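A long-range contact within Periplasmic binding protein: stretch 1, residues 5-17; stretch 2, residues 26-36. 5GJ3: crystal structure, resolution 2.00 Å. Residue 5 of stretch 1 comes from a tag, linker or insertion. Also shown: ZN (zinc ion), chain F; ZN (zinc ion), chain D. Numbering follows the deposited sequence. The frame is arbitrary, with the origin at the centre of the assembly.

Stretch 1 (5-17) SERIVSLNGDITE
Stretch 2 (26-36) EYVVGVDSSAT

Two parallel strands, broken by a beta bulge and followed by a single bridging water and a turn packed against a helix start, make this contact a compact example of how a sheet hands over to a turn. Strand 8-10 runs alongside the strand that begins at Val28, their axes 4.7 Å apart at closest approach and 26° from parallel. Ile8, extended at phi/psi -99/129, pairs with Val28: its N donates to Tyr27 O (2.9 Å) and its O accepts from Val29 N (2.7 Å), both nearly straight. Val29 then leaves the extended conformation (-111/-9), and this bulge shifts the register by one, so that Val9 pairs with Gly30 and Ser10 N donates to Gly30 O at 3.2 Å.

Ile8 (m, chi2 t) and Val28 (t) share one face; Ile8 CD1 packs 3.9 Å from Tyr27 CB. Val9 (t) points to the other face, its CG2 3.9 Å from Val29 CG2.

Beyond the pairing, water 3 bridges the two stretches, donating to Ser10 O (2.8 Å) and Asp32 OD1 (2.7 Å) and accepting from Asp32 N (3.0 Å) and Thr16 OG1 (2.6 Å). A type I turn, Asp32 to Ala35, meets the helix at Gly13, whose N donates to Ser34 OG (3.1 Å). Gly13 CA lies 3.6 Å from Ala35 CA; a CB here would clash with Ser34 O.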

ATOM      1  N   SER A   5     -29.452   9.188   6.399  1.00 32.77           N
ATOM      2  CA  SER A   5     -28.407   8.325   6.911  1.00 30.90           C
ATOM      3  C   SER A   5     -27.547   7.803   5.768  1.00 26.69           C
ATOM      4  O   SER A   5     -28.041   7.172   4.817  1.00 25.73           O
ATOM      5  CB  SER A   5     -28.981   7.241   7.813  1.00 36.37           C
ATOM      6  OG  SER A   5     -29.360   6.138   7.044  1.00 42.03           O
ATOM      7  N   GLU A   6     -26.276   8.147   5.840  1.00 23.48           N
ATOM      8  CA  GLU A   6     -25.320   7.849   4.787  1.00 23.20           C
ATOM      9  C   GLU A   6     -25.083   6.327   4.751  1.00 21.09           C
ATOM     10  O   GLU A   6     -24.945   5.683   5.787  1.00 19.35           O
ATOM     11  CB  GLU A   6     -24.039   8.624   5.081  1.00 25.12           C
ATOM     12  CG  GLU A   6     -23.217   8.930   3.842  1.00 29.54           C
ATOM     13  CD  GLU A   6     -23.898   9.981   2.990  1.00 31.07           C
ATOM     14  OE1 GLU A   6     -23.772  11.185   3.291  1.00 31.57           O
ATOM     15  OE2 GLU A   6     -24.599   9.597   2.043  1.00 35.12           O
ATOM     16  N   ARG A   7     -25.116   5.751   3.559  1.00 20.87           N
ATOM     17  CA  ARG A   7     -24.738   4.352   3.324  1.00 18.78           C
ATOM     18  C   ARG A   7     -23.619   4.351   2.266  1.00 19.71           C
ATOM     19  O   ARG A   7     -23.866   4.517   1.077  1.00 17.36           O
ATOM     20  CB  ARG A   7     -25.925   3.511   2.848  1.00 20.11           C
ATOM     21  CG  ARG A   7     -27.077   3.368   3.888  1.00 19.63           C
ATOM     22  CD  ARG A   7     -28.280   2.644   3.278  1.00 20.75           C
ATOM     23  NE  ARG A   7     -27.957   1.253   2.933  1.00 23.05           N
ATOM     24  CZ  ARG A   7     -27.767   0.297   3.850  1.00 25.15           C
ATOM     25  NH1 ARG A   7     -27.893   0.567   5.135  1.00 24.31           N
ATOM     26  NH2 ARG A   7     -27.441  -0.931   3.487  1.00 25.63           N
ATOM     27  N   ILE A   8     -22.395   4.205   2.744  1.00 16.61           N
ATOM     28  CA  ILE A   8     -21.193   4.325   1.911  1.00 16.34           C
ATOM     29  C   ILE A   8     -20.690   2.944   1.502  1.00 17.00           C
ATOM     30  O   ILE A   8     -20.525   1.999   2.364  1.00 16.25           O
ATOM     31  CB  ILE A   8     -20.078   5.070   2.681  1.00 19.03           C
ATOM     32  CG1 ILE A   8     -20.617   6.395   3.301  1.00 19.37           C
ATOM     33  CG2 ILE A   8     -18.855   5.371   1.774  1.00 18.05           C
ATOM     34  CD1 ILE A   8     -19.562   7.114   4.137  1.00 21.93           C
ATOM     35  N   VAL A   9     -20.473   2.808   0.198  1.00 16.16           N
ATOM     36  CA  VAL A   9     -19.777   1.683  -0.362  1.00 16.50           C
ATOM     37  C   VAL A   9     -18.426   2.223  -0.834  1.00 17.23           C
ATOM     38  O   VAL A   9     -18.343   3.167  -1.641  1.00 14.20           O
ATOM     39  CB  VAL A   9     -20.518   0.975  -1.510  1.00 17.21           C
ATOM     40  CG1 VAL A   9     -19.615  -0.167  -2.049  1.00 16.25           C
ATOM     41  CG2 VAL A   9     -21.850   0.372  -1.017  1.00 16.32           C
ATOM     42  N   SER A  10     -17.371   1.658  -0.256  1.00 17.17           N
ATOM     43  CA  SER A  10     -16.016   2.110  -0.524  1.00 18.93           C
ATOM     44  C   SER A  10     -15.329   1.098  -1.472  1.00 17.71           C
ATOM     45  O   SER A  10     -15.291  -0.127  -1.194  1.00 17.26           O
ATOM     46  CB  SER A  10     -15.272   2.251   0.782  1.00 17.62           C
ATOM     47  OG  SER A  10     -13.904   2.485   0.488  1.00 20.17           O
ATOM     48  N   LEU A  11     -14.779   1.582  -2.580  1.00 15.99           N
ATOM     49  CA  LEU A  11     -14.267   0.687  -3.621  1.00 15.90           C
ATOM     50  C   LEU A  11     -12.795   0.177  -3.458  1.00 15.08           C
ATOM     51  O   LEU A  11     -12.379  -0.739  -4.183  1.00 15.15           O
ATOM     52  CB  LEU A  11     -14.446   1.331  -5.027  1.00 13.83           C
ATOM     53  CG  LEU A  11     -15.887   1.802  -5.332  1.00 14.27           C
ATOM     54  CD1 LEU A  11     -15.864   2.434  -6.710  1.00 12.85           C
ATOM     55  CD2 LEU A  11     -16.837   0.598  -5.314  1.00 13.77           C
ATOM     56  N   ASN A  12     -12.038   0.778  -2.559  1.00 13.73           N
ATOM     57  CA  ASN A  12     -10.618   0.440  -2.444  1.00 15.71           C
ATOM     58  C   ASN A  12     -10.250   0.360  -0.992  1.00 17.38           C
ATOM     59  O   ASN A  12     -10.751   1.140  -0.179  1.00 17.08           O
ATOM     60  CB  ASN A  12      -9.699   1.474  -3.134  1.00 15.01           C
ATOM     61  CG  ASN A  12     -10.114   1.736  -4.533  1.00 15.12           C
ATOM     62  OD1 ASN A  12     -10.953   2.597  -4.800  1.00 18.14           O
ATOM     63  ND2 ASN A  12      -9.616   0.934  -5.439  1.00 15.89           N
ATOM     64  N   GLY A  13      -9.374  -0.597  -0.662  1.00 17.48           N
ATOM     65  CA  GLY A  13      -8.894  -0.723   0.721  1.00 16.76           C
ATOM     66  C   GLY A  13      -8.316   0.509   1.381  1.00 16.53           C
ATOM     67  O   GLY A  13      -8.572   0.744   2.555  1.00 14.54           O
ATOM     68  N   ASP A  14      -7.535   1.320   0.643  1.00 18.36           N
ATOM     69  CA  ASP A  14      -6.974   2.547   1.204  1.00 17.83           C
ATOM     70  C   ASP A  14      -7.997   3.702   1.465  1.00 18.80           C
ATOM     71  O   ASP A  14      -7.919   4.448   2.481  1.00 16.81           O
ATOM     72  CB  ASP A  14      -5.784   3.039   0.346  1.00 21.85           C
ATOM     73  CG  ASP A  14      -6.137   3.284  -1.136  1.00 23.52           C
ATOM     74  OD1 ASP A  14      -7.146   2.734  -1.660  1.00 25.26           O
ATOM     75  OD2 ASP A  14      -5.370   4.031  -1.808  1.00 24.25           O
ATOM     76  N   ILE A  15      -8.997   3.812   0.581  1.00 17.47           N
ATOM     77  CA  ILE A  15     -10.143   4.720   0.802  1.00 15.69           C
ATOM     78  C   ILE A  15     -10.952   4.300   2.042  1.00 15.80           C
ATOM     79  O   ILE A  15     -11.269   5.130   2.908  1.00 17.66           O
ATOM     80  CB  ILE A  15     -11.027   4.727  -0.448  1.00 15.41           C
ATOM     81  CG1 ILE A  15     -10.169   5.197  -1.638  1.00 15.46           C
ATOM     82  CG2 ILE A  15     -12.235   5.633  -0.207  1.00 16.77           C
ATOM     83  CD1 ILE A  15      -9.576   6.599  -1.481  1.00 15.34           C
ATOM     84  N   THR A  16     -11.229   3.009   2.157  1.00 15.16           N
ATOM     85  CA  THR A  16     -11.924   2.481   3.346  1.00 16.05           C
ATOM     86  C   THR A  16     -11.174   2.844   4.642  1.00 16.82           C
ATOM     87  O   THR A  16     -11.753   3.380   5.579  1.00 16.91           O
ATOM     88  CB  THR A  16     -12.071   0.967   3.232  1.00 14.88           C
ATOM     89  OG1 THR A  16     -12.833   0.641   2.066  1.00 16.58           O
ATOM     90  CG2 THR A  16     -12.702   0.332   4.510  1.00 16.30           C
ATOM     91  N   GLU A  17      -9.866   2.608   4.661  1.00 17.02           N
ATOM     92  CA  GLU A  17      -9.035   2.909   5.823  1.00 16.58           C
ATOM     93  C   GLU A  17      -9.147   4.381   6.170  1.00 16.83           C
ATOM     94  O   GLU A  17      -9.211   4.763   7.342  1.00 17.89           O
ATOM     95  CB  GLU A  17      -7.576   2.550   5.541  1.00 17.59           C
ATOM     96  CG  GLU A  17      -6.615   3.112   6.573  1.00 20.91           C
ATOM     97  CD  GLU A  17      -5.218   2.459   6.535  1.00 24.38           C
ATOM     98  OE1 GLU A  17      -4.972   1.463   5.802  1.00 26.34           O
ATOM     99  OE2 GLU A  17      -4.366   2.934   7.284  1.00 25.31           O
ATOM    100  N   GLU A  26     -18.779   4.020  10.867  1.00 22.66           N
ATOM    101  CA  GLU A  26     -20.101   3.389  11.078  1.00 22.95           C
ATOM    102  C   GLU A  26     -21.030   3.539   9.862  1.00 23.06           C
ATOM    103  O   GLU A  26     -22.014   2.812   9.766  1.00 21.17           O
ATOM    104  CB  GLU A  26     -20.806   3.914  12.338  1.00 28.71           C
ATOM    105  CG  GLU A  26     -21.463   5.255  12.081  1.00 36.43           C
ATOM    106  CD  GLU A  26     -21.658   6.067  13.344  1.00 45.51           C
ATOM    107  OE1 GLU A  26     -20.641   6.362  14.024  1.00 46.46           O
ATOM    108  OE2 GLU A  26     -22.832   6.424  13.631  1.00 48.88           O
ATOM    109  N   TYR A  27     -20.710   4.435   8.919  1.00 21.38           N
ATOM    110  CA  TYR A  27     -21.563   4.614   7.724  1.00 22.56           C
ATOM    111  C   TYR A  27     -21.199   3.741   6.557  1.00 20.95           C
ATOM    112  O   TYR A  27     -21.882   3.816   5.525  1.00 19.52           O
ATOM    113  CB  TYR A  27     -21.586   6.060   7.265  1.00 24.04           C
ATOM    114  CG  TYR A  27     -21.992   6.956   8.394  1.00 31.03           C
ATOM    115  CD1 TYR A  27     -23.325   6.984   8.862  1.00 32.69           C
ATOM    116  CD2 TYR A  27     -21.046   7.761   9.029  1.00 34.83           C
ATOM    117  CE1 TYR A  27     -23.691   7.816   9.932  1.00 37.71           C
ATOM    118  CE2 TYR A  27     -21.396   8.585  10.103  1.00 39.77           C
ATOM    119  CZ  TYR A  27     -22.705   8.608  10.558  1.00 41.49           C
ATOM    120  OH  TYR A  27     -22.994   9.436  11.637  1.00 42.31           O
ATOM    121  N   VAL A  28     -20.182   2.897   6.713  1.00 19.12           N
ATOM    122  CA  VAL A  28     -19.737   2.077   5.585  1.00 19.36           C
ATOM    123  C   VAL A  28     -20.594   0.807   5.583  1.00 19.32           C
ATOM    124  O   VAL A  28     -20.676   0.131   6.591  1.00 22.44           O
ATOM    125  CB  VAL A  28     -18.208   1.737   5.595  1.00 21.26           C
ATOM    126  CG1 VAL A  28     -17.850   0.809   4.428  1.00 18.17           C
ATOM    127  CG2 VAL A  28     -17.332   2.995   5.619  1.00 19.68           C
ATOM    128  N   VAL A  29     -21.207   0.483   4.457  1.00 17.21           N
ATOM    129  CA  VAL A  29     -22.055  -0.695   4.329  1.00 17.26           C
ATOM    130  C   VAL A  29     -21.495  -1.797   3.441  1.00 18.44           C
ATOM    131  O   VAL A  29     -22.038  -2.931   3.407  1.00 17.42           O
ATOM    132  CB  VAL A  29     -23.517  -0.357   3.872  1.00 16.98           C
ATOM    133  CG1 VAL A  29     -24.202   0.638   4.812  1.00 15.44           C
ATOM    134  CG2 VAL A  29     -23.599   0.106   2.403  1.00 19.24           C
ATOM    135  N   GLY A  30     -20.396  -1.517   2.733  1.00 18.61           N
ATOM    136  CA  GLY A  30     -19.838  -2.520   1.814  1.00 18.73           C
ATOM    137  C   GLY A  30     -18.415  -2.139   1.498  1.00 18.90           C
ATOM    138  O   GLY A  30     -18.111  -0.939   1.390  1.00 17.03           O
ATOM    139  N   VAL A  31     -17.548  -3.152   1.401  1.00 18.05           N
ATOM    140  CA  VAL A  31     -16.113  -2.925   1.101  1.00 19.41           C
ATOM    141  C   VAL A  31     -15.591  -3.934   0.098  1.00 20.40           C
ATOM    142  O   VAL A  31     -16.185  -4.993  -0.093  1.00 20.53           O
ATOM    143  CB  VAL A  31     -15.225  -3.011   2.361  1.00 18.12           C
ATOM    144  CG1 VAL A  31     -15.529  -1.857   3.309  1.00 18.15           C
ATOM    145  CG2 VAL A  31     -15.325  -4.396   3.043  1.00 18.98           C
ATOM    146  N   ASP A  32     -14.450  -3.622  -0.516  1.00 20.90           N
ATOM    147  CA  ASP A  32     -13.815  -4.572  -1.422  1.00 21.67           C
ATOM    148  C   ASP A  32     -12.851  -5.506  -0.641  1.00 22.50           C
ATOM    149  O   ASP A  32     -12.499  -5.223   0.531  1.00 22.00           O
ATOM    150  CB  ASP A  32     -13.077  -3.828  -2.552  1.00 22.38           C
ATOM    151  CG  ASP A  32     -11.611  -3.536  -2.180  1.00 24.81           C
ATOM    152  OD1 ASP A  32     -11.365  -2.585  -1.396  1.00 25.10           O
ATOM    153  OD2 ASP A  32     -10.713  -4.286  -2.663  1.00 27.36           O
ATOM    154  N   SER A  33     -12.456  -6.617  -1.298  1.00 24.40           N
ATOM    155  CA  SER A  33     -11.473  -7.638  -0.779  1.00 27.93           C
ATOM    156  C   SER A  33     -10.190  -7.100  -0.199  1.00 25.67           C
ATOM    157  O   SER A  33      -9.610  -7.715   0.690  1.00 27.88           O
ATOM    158  CB  SER A  33     -11.017  -8.556  -1.926  1.00 28.10           C
ATOM    159  OG  SER A  33     -12.091  -9.314  -2.362  1.00 41.16           O
ATOM    160  N   SER A  34      -9.687  -5.989  -0.730  1.00 24.10           N
ATOM    161  CA  SER A  34      -8.410  -5.452  -0.230  1.00 24.43           C
ATOM    162  C   SER A  34      -8.594  -4.602   1.037  1.00 23.84           C
ATOM    163  O   SER A  34      -7.630  -4.034   1.554  1.00 21.30           O
ATOM    164  CB  SER A  34      -7.694  -4.623  -1.318  1.00 24.63           C
ATOM    165  OG  SER A  34      -8.371  -3.373  -1.478  1.00 23.50           O
ATOM    166  N   ALA A  35      -9.824  -4.444   1.518  1.00 19.99           N
ATOM    167  CA  ALA A  35     -10.051  -3.562   2.650  1.00 21.13           C
ATOM    168  C   ALA A  35      -9.836  -4.337   3.945  1.00 24.25           C
ATOM    169  O   ALA A  35     -10.796  -4.839   4.532  1.00 22.87           O
ATOM    170  CB  ALA A  35     -11.476  -2.931   2.624  1.00 19.55           C
ATOM    171  N   THR A  36      -8.587  -4.392   4.403  1.00 23.53           N
ATOM    172  CA  THR A  36      -8.198  -5.216   5.585  1.00 23.92           C
ATOM    173  C   THR A  36      -7.888  -4.328   6.826  1.00 25.07           C
ATOM    174  O   THR A  36      -7.369  -4.847   7.807  1.00 26.29           O
ATOM    175  CB  THR A  36      -6.927  -6.020   5.261  1.00 22.41           C
ATOM    176  OG1 THR A  36      -5.993  -5.109   4.691  1.00 23.61           O
ATOM    177  CG2 THR A  36      -7.159  -7.142   4.272  1.00 22.26           C
TER
HETATM  178 ZN    ZN F 405     -24.037  12.669   1.789  0.50 33.11          ZN
HETATM  179 ZN    ZN D 403      -5.666   3.588  -3.868  1.00 30.05          ZN
HETATM  180  O   HOH W   1     -26.228  11.713   1.594  1.00 38.69           O
HETATM  181  O   HOH W   2     -23.454  11.730  -0.136  0.50 17.80           O
HETATM  182  O   HOH W   3     -13.043  -1.104   0.193  1.00 20.10           O
HETATM  183  O   HOH W   4      -6.211   1.832  -4.518  1.00 25.31           O